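Side-chain contacts in formyltransferase (PDB 4NV1), which is a dimeric enzyme of the formyltransferase family that holds dTDP-4-amino-4,6-dideoxyglucose in its ligand pocket: residues E140-E145 / Y151-K156; K192-I197 / R213-P218. One frame throughout, in Å; residues are numbered along the deposited sequence.

Contact 1 of 2, residues E140-E145 / Y151-K156; sequences EVNSFE and YAKVQK. With 0FX (dTDP-4-amino-4,6-dideoxyglucose), chain I.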
loop_
_atom_site.group_PDB
_atom_site.type_symbol
_atom_site.label_atom_id
_atom_site.label_comp_id
_atom_site.label_asym_id
_atom_site.label_seq_id
_atom_site.Cartn_x
_atom_site.Cartn_y
_atom_site.Cartn_z
ATOM N N GLU A 140 2.772 6.266 -21.533
ATOM C CA GLU A 140 1.865 7.057 -20.670
ATOM C C GLU A 140 2.078 6.673 -19.201
ATOM O O GLU A 140 2.253 5.482 -18.868
ATOM C CB GLU A 140 0.396 6.682 -20.934
ATOM C CG GLU A 140 -0.203 7.217 -22.224
ATOM C CD GLU A 140 -1.730 7.192 -22.219
ATOM O OE1 GLU A 140 -2.311 6.114 -21.926
ATOM O OE2 GLU A 140 -2.345 8.248 -22.526
ATOM N N VAL A 141 2.060 7.653 -18.325
ATOM C CA VAL A 141 2.002 7.363 -16.899
ATOM C C VAL A 141 0.575 7.644 -16.453
ATOM O O VAL A 141 0.150 8.811 -16.397
ATOM C CB VAL A 141 2.945 8.250 -16.119
ATOM C CG1 VAL A 141 2.846 7.921 -14.631
ATOM C CG2 VAL A 141 4.356 8.087 -16.604
ATOM N N ASN A 142 -0.169 6.592 -16.141
ATOM C CA ASN A 142 -1.493 6.811 -15.542
ATOM C C ASN A 142 -1.543 7.062 -14.030
ATOM O O ASN A 142 -0.611 6.695 -13.278
ATOM C CB ASN A 142 -2.355 5.620 -15.936
ATOM C CG ASN A 142 -2.510 5.506 -17.444
ATOM O OD1 ASN A 142 -2.765 6.492 -18.113
ATOM N ND2 ASN A 142 -2.336 4.312 -17.978
ATOM N N SER A 143 -2.660 7.629 -13.545
ATOM C CA SER A 143 -2.773 8.053 -12.134
ATOM C C SER A 143 -2.574 6.909 -11.144
ATOM O O SER A 143 -2.080 7.132 -10.046
ATOM C CB SER A 143 -4.137 8.654 -11.839
ATOM O OG SER A 143 -5.131 7.697 -12.153
ATOM N N PHE A 144 -2.940 5.709 -11.575
ATOM C CA PHE A 144 -3.051 4.571 -10.719
ATOM C C PHE A 144 -1.820 3.647 -10.761
ATOM O O PHE A 144 -1.838 2.583 -10.174
ATOM C CB PHE A 144 -4.304 3.829 -11.095
ATOM C CG PHE A 144 -4.411 3.481 -12.550
ATOM C CD1 PHE A 144 -5.137 4.283 -13.432
ATOM C CD2 PHE A 144 -3.931 2.260 -13.022
ATOM C CE1 PHE A 144 -5.296 3.935 -14.752
ATOM C CE2 PHE A 144 -4.094 1.901 -14.356
ATOM C CZ PHE A 144 -4.762 2.749 -15.228
ATOM N N GLU A 145 -0.723 4.094 -11.349
ATOM C CA GLU A 145 0.448 3.283 -11.596
ATOM C C GLU A 145 1.545 3.697 -10.685
ATOM O O GLU A 145 1.631 4.866 -10.339
ATOM C CB GLU A 145 0.982 3.507 -13.027
ATOM C CG GLU A 145 -0.020 3.068 -14.046
ATOM C CD GLU A 145 0.353 3.223 -15.512
ATOM O OE1 GLU A 145 1.183 4.093 -15.812
ATOM O OE2 GLU A 145 -0.277 2.481 -16.326
ATOM N N TYR A 151 7.647 0.745 -15.205
ATOM C CA TYR A 151 8.807 0.025 -15.639
ATOM C C TYR A 151 8.357 -1.117 -16.522
ATOM O O TYR A 151 9.022 -1.435 -17.541
ATOM C CB TYR A 151 9.557 -0.533 -14.444
ATOM C CG TYR A 151 10.763 -1.437 -14.685
ATOM C CD1 TYR A 151 12.040 -0.893 -14.821
ATOM C CD2 TYR A 151 10.655 -2.821 -14.634
ATOM C CE1 TYR A 151 13.164 -1.687 -14.970
ATOM C CE2 TYR A 151 11.785 -3.639 -14.757
ATOM C CZ TYR A 151 13.039 -3.057 -14.948
ATOM O OH TYR A 151 14.199 -3.801 -15.079
ATOM N N ALA A 152 7.292 -1.804 -16.138
ATOM C CA ALA A 152 6.865 -2.949 -16.950
ATOM C C ALA A 152 6.276 -2.559 -18.313
ATOM O O ALA A 152 6.437 -3.334 -19.239
ATOM C CB ALA A 152 5.865 -3.836 -16.231
ATOM N N LYS A 153 5.596 -1.415 -18.426
ATOM C CA LYS A 153 5.212 -0.887 -19.745
ATOM C C LYS A 153 6.431 -0.547 -20.564
ATOM O O LYS A 153 6.393 -0.754 -21.768
ATOM C CB LYS A 153 4.342 0.392 -19.690
ATOM C CG LYS A 153 2.862 0.084 -19.725
ATOM C CD LYS A 153 2.039 0.905 -18.738
ATOM C CE LYS A 153 2.262 2.364 -18.949
ATOM N NZ LYS A 153 0.981 3.091 -18.829
ATOM N N VAL A 154 7.461 0.001 -19.928
ATOM C CA VAL A 154 8.651 0.494 -20.619
ATOM C C VAL A 154 9.398 -0.717 -21.181
ATOM O O VAL A 154 9.715 -0.778 -22.385
ATOM C CB VAL A 154 9.492 1.412 -19.727
ATOM C CG1 VAL A 154 10.873 1.660 -20.263
ATOM C CG2 VAL A 154 8.775 2.777 -19.611
ATOM N N GLN A 155 9.474 -1.747 -20.358
ATOM C CA GLN A 155 10.176 -2.964 -20.724
ATOM C C GLN A 155 9.558 -3.625 -21.904
ATOM O O GLN A 155 10.234 -3.934 -22.879
ATOM C CB GLN A 155 10.356 -3.909 -19.528
ATOM C CG GLN A 155 11.458 -4.902 -19.692
ATOM C CD GLN A 155 11.731 -5.703 -18.412
ATOM O OE1 GLN A 155 11.225 -6.812 -18.267
ATOM N NE2 GLN A 155 12.514 -5.156 -17.503
ATOM N N LYS A 156 8.264 -3.833 -21.877
ATOM C CA LYS A 156 7.548 -4.294 -23.039
ATOM C C LYS A 156 7.685 -3.408 -24.287
ATOM O O LYS A 156 7.747 -3.889 -25.425
ATOM C CB LYS A 156 6.085 -4.313 -22.633
ATOM C CG LYS A 156 5.151 -4.975 -23.616
ATOM C CD LYS A 156 3.988 -5.614 -22.865
ATOM C CE LYS A 156 4.476 -6.515 -21.724
ATOM N NZ LYS A 156 3.820 -6.241 -20.400
HETATM O O4P 0FX I . 16.904 -2.515 -14.828
HETATM P P2 0FX I . 17.457 -3.857 -14.282
HETATM O O3P 0FX I . 16.909 -5.245 -14.539
HETATM O O1G 0FX I . 18.976 -3.728 -13.829
HETATM C C1G 0FX I . 20.007 -3.551 -14.771
HETATM C C2G 0FX I . 21.190 -3.380 -13.832
HETATM O O2G 0FX I . 21.139 -4.307 -12.743
HETATM C C3G 0FX I . 21.248 -1.978 -13.257
HETATM O O3G 0FX I . 22.522 -1.967 -12.579
HETATM C C4G 0FX I . 21.112 -0.968 -14.413
HETATM N N4A 0FX I . 21.256 0.414 -13.977
HETATM C C5G 0FX I . 19.801 -1.126 -15.192
HETATM C C6G 0FX I . 19.723 -0.155 -16.364
HETATM O O5G 0FX I . 19.762 -2.469 -15.679
HETATM O OPP 0FX I . 17.103 -4.268 -12.782
HETATM P P 0FX I . 17.059 -3.520 -11.388
HETATM O O1P 0FX I . 18.396 -3.220 -10.743
HETATM O O2P 0FX I . 15.970 -4.467 -10.899
HETATM O O5 0FX I . 16.187 -2.168 -11.515
HETATM C C5 0FX I . 14.861 -2.288 -12.045
HETATM C C4 0FX I . 13.891 -1.340 -11.362
HETATM O O4 0FX I . 13.598 -1.823 -10.064
HETATM C C3 0FX I . 14.372 0.064 -11.150
HETATM O O3 0FX I . 13.989 0.948 -12.215
HETATM C C2 0FX I . 13.568 0.526 -9.934
HETATM C C1 0FX I . 13.386 -0.773 -9.148
HETATM N N11 0FX I . 14.277 -0.771 -7.983
HETATM C C61 0FX I . 15.512 -1.307 -8.084
HETATM C C51 0FX I . 16.359 -1.289 -6.996
HETATM C C5A 0FX I . 17.782 -1.810 -6.990
HETATM C C21 0FX I . 13.841 -0.240 -6.823
HETATM O O21 0FX I . 12.597 0.260 -6.679
HETATM N N31 0FX I . 14.594 -0.245 -5.718
HETATM C C41 0FX I . 15.831 -0.773 -5.838
HETATM O O41 0FX I . 16.676 -0.773 -4.813
#

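Contact 2 of 2, residues K192-I197 / R213-P218; sequences KNMCEI and RAMTHP. With 0FX (dTDP-4-amino-4,6-dideoxyglucose), chain I.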
loop_
_atom_site.group_PDB
_atom_site.type_symbol
_atom_site.label_atom_id
_atom_site.label_comp_id
_atom_site.label_asym_id
_atom_site.label_seq_id
_atom_site.Cartn_x
_atom_site.Cartn_y
_atom_site.Cartn_z
ATOM N N LYS A 192 19.211 8.310 -4.076
ATOM C CA LYS A 192 19.394 8.043 -2.654
ATOM C C LYS A 192 18.962 9.209 -1.780
ATOM O O LYS A 192 18.331 8.994 -0.766
ATOM C CB LYS A 192 20.794 7.488 -2.352
ATOM C CG LYS A 192 20.889 6.003 -2.745
ATOM C CD LYS A 192 22.225 5.325 -2.399
ATOM C CE LYS A 192 22.125 4.235 -1.319
ATOM N NZ LYS A 192 22.016 2.835 -1.832
ATOM N N ASN A 193 19.180 10.440 -2.206
ATOM C CA ASN A 193 18.660 11.593 -1.500
ATOM C C ASN A 193 17.139 11.754 -1.455
ATOM O O ASN A 193 16.658 12.615 -0.753
ATOM C CB ASN A 193 19.256 12.867 -2.126
ATOM C CG ASN A 193 20.767 12.971 -1.928
ATOM O OD1 ASN A 193 21.325 12.522 -0.918
ATOM N ND2 ASN A 193 21.442 13.555 -2.909
ATOM N N MET A 194 16.389 11.029 -2.269
ATOM C CA MET A 194 14.935 11.159 -2.299
ATOM C C MET A 194 14.299 10.092 -1.419
ATOM O O MET A 194 13.089 10.117 -1.187
ATOM C CB MET A 194 14.378 10.876 -3.696
ATOM C CG MET A 194 14.891 11.724 -4.820
ATOM S SD MET A 194 13.662 11.729 -6.138
ATOM C CE MET A 194 13.844 10.047 -6.695
ATOM N N CYS A 195 15.101 9.118 -0.995
ATOM C CA CYS A 195 14.597 7.955 -0.287
ATOM C C CYS A 195 14.116 8.266 1.129
ATOM O O CYS A 195 13.116 7.681 1.573
ATOM C CB CYS A 195 15.649 6.857 -0.295
ATOM S SG CYS A 195 15.729 6.084 -1.926
ATOM N N GLU A 196 14.830 9.166 1.805
ATOM C CA GLU A 196 14.448 9.648 3.102
ATOM C C GLU A 196 13.372 10.714 2.998
ATOM O O GLU A 196 13.595 11.793 2.462
ATOM C CB GLU A 196 15.599 10.292 3.835
ATOM C CG GLU A 196 15.194 10.625 5.265
ATOM C CD GLU A 196 16.359 10.451 6.225
ATOM O OE1 GLU A 196 16.199 9.802 7.275
ATOM O OE2 GLU A 196 17.462 10.915 5.889
ATOM N N ILE A 197 12.201 10.384 3.530
ATOM C CA ILE A 197 11.074 11.290 3.520
ATOM C C ILE A 197 11.377 12.371 4.537
ATOM O O ILE A 197 11.862 12.106 5.667
ATOM C CB ILE A 197 9.781 10.556 3.886
ATOM C CG1 ILE A 197 9.352 9.632 2.750
ATOM C CG2 ILE A 197 8.665 11.506 4.277
ATOM C CD1 ILE A 197 8.066 8.889 3.074
ATOM N N ARG A 213 3.977 6.746 -4.960
ATOM C CA ARG A 213 3.914 5.811 -6.049
ATOM C C ARG A 213 5.188 5.670 -6.883
ATOM O O ARG A 213 5.531 4.538 -7.320
ATOM C CB ARG A 213 2.643 5.959 -6.885
ATOM C CG ARG A 213 2.662 7.120 -7.886
ATOM C CD ARG A 213 1.262 7.488 -8.283
ATOM N NE ARG A 213 1.129 8.675 -9.124
ATOM C CZ ARG A 213 0.919 8.637 -10.438
ATOM N NH1 ARG A 213 0.950 7.505 -11.085
ATOM N NH2 ARG A 213 0.732 9.760 -11.138
ATOM N N ALA A 214 5.939 6.755 -7.033
ATOM C CA ALA A 214 7.201 6.685 -7.781
ATOM C C ALA A 214 8.213 5.809 -7.023
ATOM O O ALA A 214 9.077 5.187 -7.606
ATOM C CB ALA A 214 7.822 8.062 -7.967
ATOM N N MET A 215 8.108 5.776 -5.694
ATOM C CA MET A 215 8.989 4.979 -4.850
ATOM C C MET A 215 8.527 3.566 -4.498
ATOM O O MET A 215 9.238 2.868 -3.758
ATOM C CB MET A 215 9.258 5.739 -3.543
ATOM C CG MET A 215 9.942 7.085 -3.664
ATOM S SD MET A 215 11.590 7.098 -4.372
ATOM C CE MET A 215 12.592 6.651 -2.988
ATOM N N THR A 216 7.417 3.143 -5.093
ATOM C CA THR A 216 6.813 1.856 -4.901
ATOM C C THR A 216 7.028 0.918 -6.082
ATOM O O THR A 216 6.564 1.145 -7.219
ATOM C CB THR A 216 5.305 1.952 -4.527
ATOM O OG1 THR A 216 5.121 2.826 -3.390
ATOM C CG2 THR A 216 4.770 0.578 -4.216
ATOM N N HIS A 217 7.811 -0.122 -5.794
ATOM C CA HIS A 217 8.280 -1.070 -6.784
ATOM C C HIS A 217 8.588 -2.394 -6.039
ATOM O O HIS A 217 9.750 -2.593 -5.681
ATOM C CB HIS A 217 9.519 -0.512 -7.469
ATOM C CG HIS A 217 9.836 -1.169 -8.782
ATOM N ND1 HIS A 217 9.963 -0.467 -9.964
ATOM C CD2 HIS A 217 10.032 -2.473 -9.106
ATOM C CE1 HIS A 217 10.205 -1.305 -10.952
ATOM N NE2 HIS A 217 10.250 -2.530 -10.458
ATOM N N PRO A 218 7.557 -3.244 -5.818
ATOM C CA PRO A 218 7.846 -4.506 -5.141
ATOM C C PRO A 218 8.922 -5.248 -5.936
ATOM O O PRO A 218 8.951 -5.188 -7.158
ATOM C CB PRO A 218 6.524 -5.262 -5.183
ATOM C CG PRO A 218 5.489 -4.241 -5.333
ATOM C CD PRO A 218 6.129 -3.142 -6.172
HETATM O O4P 0FX I . 16.904 -2.515 -14.828
HETATM P P2 0FX I . 17.457 -3.857 -14.282
HETATM O O3P 0FX I . 16.909 -5.245 -14.539
HETATM O O1G 0FX I . 18.976 -3.728 -13.829
HETATM C C1G 0FX I . 20.007 -3.551 -14.771
HETATM C C2G 0FX I . 21.190 -3.380 -13.832
HETATM O O2G 0FX I . 21.139 -4.307 -12.743
HETATM C C3G 0FX I . 21.248 -1.978 -13.257
HETATM O O3G 0FX I . 22.522 -1.967 -12.579
HETATM C C4G 0FX I . 21.112 -0.968 -14.413
HETATM N N4A 0FX I . 21.256 0.414 -13.977
HETATM C C5G 0FX I . 19.801 -1.126 -15.192
HETATM C C6G 0FX I . 19.723 -0.155 -16.364
HETATM O O5G 0FX I . 19.762 -2.469 -15.679
HETATM O OPP 0FX I . 17.103 -4.268 -12.782
HETATM P P 0FX I . 17.059 -3.520 -11.388
HETATM O O1P 0FX I . 18.396 -3.220 -10.743
HETATM O O2P 0FX I . 15.970 -4.467 -10.899
HETATM O O5 0FX I . 16.187 -2.168 -11.515
HETATM C C5 0FX I . 14.861 -2.288 -12.045
HETATM C C4 0FX I . 13.891 -1.340 -11.362
HETATM O O4 0FX I . 13.598 -1.823 -10.064
HETATM C C3 0FX I . 14.372 0.064 -11.150
HETATM O O3 0FX I . 13.989 0.948 -12.215
HETATM C C2 0FX I . 13.568 0.526 -9.934
HETATM C C1 0FX I . 13.386 -0.773 -9.148
HETATM N N11 0FX I . 14.277 -0.771 -7.983
HETATM C C61 0FX I . 15.512 -1.307 -8.084
HETATM C C51 0FX I . 16.359 -1.289 -6.996
HETATM C C5A 0FX I . 17.782 -1.810 -6.990
HETATM C C21 0FX I . 13.841 -0.240 -6.823
HETATM O O21 0FX I . 12.597 0.260 -6.679
HETATM N N31 0FX I . 14.594 -0.245 -5.718
HETATM C C41 0FX I . 15.831 -0.773 -5.838
HETATM O O41 0FX I . 16.676 -0.773 -4.813
#

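Contact 1 of 2, residues E140-E145 / Y151-K156
Lys153 and Glu145 cross at roughly a right angle through side chains of contrasting shape: the lysine bends at each bond from CB-CG outward, with chi3 at 55°, whereas the glutamate runs straight beyond CG (chi2 180°) and presents its carboxylate to the ammonium. Lys153 NZ lies 2.9 Å from Glu145 OE2, which accepts through its syn lone pair. A weak second bond of 3.2 Å joins Lys153 NZ to Glu145 OE1. The same nitrogen donates to the backbone, with Lys153 NZ 2.7 Å from Glu140 O, the donor tilted from the carbonyl plane. One ammonium therefore ties a main-chain carbonyl and a carboxylate together. The carboxylate is gripped in turn from within its own segment: Asn142 N reaches Glu145 OE1 at 2.9 Å and Asn142 ND2 reaches Glu145 OE2 at 3.2 Å. Both donors approach from well above the carboxylate plane, 71° out of it for the backbone N-H. These bonds should restrict rotation of the carboxylate, and the cluster would probably favour its ionised form.

Residues 142-145 form a type I beta turn, closed by Glu145 N on Asn142 O at 3.2 Å. It lies in the loop between strand 133-139, an outer strand of the mixed sheet within this chain, and helix 147-170, so the lysine links the helix back to the loop leading into it. The second subunit adds Asp227, whose OD2 is hydrogen-bonded to Ser143 OG.

Tyr151, on the same helix, serves the ligand pocket instead. Its ring carries C4 of dTDP-4-amino-4,6-dideoxyglucose over one face, displaced toward the rim, while ligand O4P lies at the ring edge, in plane. Tyr151 OH donates a weak 3.0 Å hydrogen bond to that O4P.

Contact 2 of 2, residues K192-I197 / R213-P218
His217 presents one imidazole face to the ligand, while Met215 and Cys195 pack together without a flat group. C1 of dTDP-4-amino-4,6-dideoxyglucose sits 3.5 Å above that face of the His217 ring, over its centre, and His217 CB comes within 3.3 Å of ligand O21. Tyr151 and Phe148 make edge-to-face pairs with this ring, and a hydrogen bond between His217 ND1 and Ser147 OG helps fix its rotation.

The link between the two segments is carried by Met215, the first residue after helix 205-214 to depart from helical backbone angles. Its side chain folds twice, at chi2 (-62°) and chi3 (-82°), which brings the terminal methyl against helix 188-195. Met215 CE is 3.4 Å from Cys195 SG, a close approach, and 3.6 Å from Cys195 CA, so the methyl nestles against both the sulfur and the backbone of that residue. Met194 flanks it more loosely: Met194 CE is 4.4 Å from Met215 SD, and Met194 O lies 3.9 Å from Met215 CE. That carbonyl is hydrogen-bonded to Tyr211 OH. Within the C-terminal dimerization family region, the contact thus joins helix 188-195 to the residue that follows helix 205-214, and Met215 O accepts from Asn222 ND2, a group that also binds the ligand.

With no hydrogen bond or charge pair across the segments, cohesion here probably comes from dispersion between polarisable sulfur atoms and methyl groups and from burial of nonpolar surface, and depends on fit more than on bond direction.

Contact 2 is buried and nonpolar, with helix 188-195 and the residue after helix 205-214 held by sulfur and methyl groups; contact 1 is partly buried and ionic, a lysine binding a loop to the helix that follows it. They share no helix or strand, yet they touch. Arg213 NH1, from the second segment of contact 2, lies 2.8 Å from both Asn142 O and Glu145 O, probable hydrogen bonds that join the beta turn of contact 1 to helix 205-214. Each contact also lends one pocket residue to the same ligand: Tyr151 beside the deoxyribose and a phosphate, His217 with one ring face against the deoxyribose carbon that bears the base. Their centres are 16 Å apart.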